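Long-range contact in TqaA (PDB 5DLK), which probably closes nonribosomal peptides into macrocycles, this chain being the condensation-like C-terminal domain of a fungal nonribosomal peptide synthetase: residues Q89-R94 / S191-I196. Sequence-based numbering, arbitrary orientation.
Sequences QSLVDR and SDFAAI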
loop_
_atom_site.group_PDB
_atom_site.type_symbol
_atom_site.label_atom_id
_atom_site.label_comp_id
_atom_site.label_asym_id
_atom_site.label_seq_id
_atom_site.Cartn_x
_atom_site.Cartn_y
_atom_site.Cartn_z
ATOM N N GLN A 89 16.894 12.874 10.850
ATOM C CA GLN A 89 17.946 12.965 9.851
ATOM C C GLN A 89 18.506 11.575 9.551
ATOM O O GLN A 89 18.648 11.191 8.388
ATOM C CB GLN A 89 19.064 13.900 10.318
ATOM C CG GLN A 89 20.230 13.981 9.356
ATOM C CD GLN A 89 19.906 14.736 8.086
ATOM O OE1 GLN A 89 19.494 15.898 8.127
ATOM N NE2 GLN A 89 20.100 14.076 6.936
ATOM N N SER A 90 18.798 10.814 10.600
ATOM C CA SER A 90 19.446 9.514 10.430
ATOM C C SER A 90 18.513 8.500 9.766
ATOM O O SER A 90 18.966 7.624 9.023
ATOM C CB SER A 90 19.930 8.970 11.776
ATOM O OG SER A 90 20.974 9.784 12.284
ATOM N N LEU A 91 17.219 8.613 10.050
ATOM C CA LEU A 91 16.240 7.737 9.416
ATOM C C LEU A 91 16.231 7.948 7.899
ATOM O O LEU A 91 16.255 6.980 7.127
ATOM C CB LEU A 91 14.850 7.965 10.000
ATOM C CG LEU A 91 13.791 6.966 9.515
ATOM C CD1 LEU A 91 14.031 5.575 10.099
ATOM C CD2 LEU A 91 12.398 7.469 9.865
ATOM N N VAL A 92 16.227 9.207 7.475
ATOM C CA VAL A 92 16.211 9.537 6.057
ATOM C C VAL A 92 17.534 9.154 5.377
ATOM O O VAL A 92 17.541 8.680 4.236
ATOM C CB VAL A 92 15.902 11.018 5.858
ATOM C CG1 VAL A 92 15.981 11.405 4.392
ATOM C CG2 VAL A 92 14.514 11.316 6.420
ATOM N N ASP A 93 18.650 9.333 6.085
ATOM C CA ASP A 93 19.939 8.817 5.623
ATOM C C ASP A 93 19.871 7.322 5.295
ATOM O O ASP A 93 20.374 6.872 4.263
ATOM C CB ASP A 93 21.029 9.045 6.684
ATOM C CG ASP A 93 21.342 10.508 6.908
ATOM O OD1 ASP A 93 21.039 11.344 6.023
ATOM O OD2 ASP A 93 21.908 10.824 7.977
ATOM N N ARG A 94 19.251 6.559 6.185
ATOM C CA ARG A 94 19.212 5.106 6.073
ATOM C C ARG A 94 18.351 4.577 4.914
ATOM O O ARG A 94 18.717 3.587 4.280
ATOM C CB ARG A 94 18.717 4.507 7.395
ATOM C CG ARG A 94 18.563 2.987 7.388
ATOM C CD ARG A 94 18.209 2.485 8.776
ATOM N NE ARG A 94 17.921 1.053 8.826
ATOM C CZ ARG A 94 18.845 0.095 8.774
ATOM N NH1 ARG A 94 18.484 -1.182 8.835
ATOM N NH2 ARG A 94 20.133 0.409 8.653
ATOM N N SER A 191 10.313 1.039 13.944
ATOM C CA SER A 191 11.287 0.331 14.783
ATOM C C SER A 191 12.724 0.818 14.523
ATOM O O SER A 191 13.516 0.913 15.460
ATOM C CB SER A 191 11.178 -1.189 14.593
ATOM O OG SER A 191 11.566 -1.595 13.294
ATOM N N ASP A 192 13.049 1.153 13.273
ATOM C CA ASP A 192 14.318 1.804 12.956
ATOM C C ASP A 192 14.433 3.175 13.630
ATOM O O ASP A 192 15.494 3.517 14.153
ATOM C CB ASP A 192 14.501 1.964 11.448
ATOM C CG ASP A 192 14.907 0.662 10.763
ATOM O OD1 ASP A 192 14.830 -0.410 11.413
ATOM O OD2 ASP A 192 15.298 0.717 9.574
ATOM N N PHE A 193 13.358 3.960 13.607
ATOM C CA PHE A 193 13.367 5.268 14.272
ATOM C C PHE A 193 13.702 5.102 15.757
ATOM O O PHE A 193 14.619 5.741 16.274
ATOM C CB PHE A 193 12.017 5.991 14.120
ATOM C CG PHE A 193 12.030 7.414 14.630
ATOM C CD1 PHE A 193 11.913 7.684 15.990
ATOM C CD2 PHE A 193 12.132 8.481 13.749
ATOM C CE1 PHE A 193 11.923 8.987 16.462
ATOM C CE2 PHE A 193 12.136 9.790 14.214
ATOM C CZ PHE A 193 12.032 10.040 15.574
ATOM N N ALA A 194 12.962 4.231 16.428
ATOM C CA ALA A 194 13.160 4.004 17.852
ATOM C C ALA A 194 14.580 3.523 18.138
ATOM O O ALA A 194 15.230 4.013 19.065
ATOM C CB ALA A 194 12.152 3.019 18.371
ATOM N N ALA A 195 15.064 2.583 17.332
ATOM C CA ALA A 195 16.406 2.037 17.505
ATOM C C ALA A 195 17.483 3.108 17.347
ATOM O O ALA A 195 18.471 3.114 18.084
ATOM C CB ALA A 195 16.648 0.887 16.515
ATOM N N ILE A 196 17.290 4.020 16.397
ATOM C CA ILE A 196 18.262 5.080 16.167
ATOM C C ILE A 196 18.249 6.059 17.338
ATOM O O ILE A 196 19.308 6.454 17.837
ATOM C CB ILE A 196 17.995 5.829 14.858
ATOM C CG1 ILE A 196 18.288 4.918 13.663
ATOM C CG2 ILE A 196 18.838 7.103 14.783
ATOM C CD1 ILE A 196 17.811 5.480 12.339
HETATM O O HOH W 1 15.503 -1.700 8.754
#
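D192 and R94 form a salt bridge between segments 191-196 and 89-94, which lie on helices 186-197 and 81-94. R94 NE donates to D192 OD2 at 2.7 Å, with an N-H...O angle of 158°. The oxygen lies at the edge of the guanidinium, close to its plane. Seen from the carboxylate, NE sits above the plane. The two flat groups are turned 67° apart. The R94 chain is extended from CG to NE, which carries NE across to the other helix. A water adds a second link, accepting from R94 NH1 at 3.0 Å and donating to D192 OD2. H95 NE2 also bonds to D192 OD2, and R94 NH1 bonds to P203 O. An alanine in place of R94 would probably leave D192 OD2 without its arginine partner and the water without its NH1 donor.

Next to the charged pair, L91 CD1 packs 3.9 Å from D192 CB. The same methyl lies near the backbone N of F193. L91 CD2 meets the F193 ring at its edge, 4.0 Å from F193 CD2. The F193 side chain also touches L84, T87 and C88 of helix 81-94. I196 packs against S90 and L91. Its CD1 lies 3.9 Å from L91 N, and its CG2 lies 3.7 Å from S90 CB. I196 also touches T87.

The axes of the two short helical segments come within 9.7 Å, at 127° between their N-to-C directions. They lie within the condensation domain and away from the residues that bind phosphopantetheine. The chemistry is split: apolar packing of L91, F193 and I196 joins the helices, while D192 OD2, gripped by R94, H95 and water, is likely to be stabilised as a carboxylate.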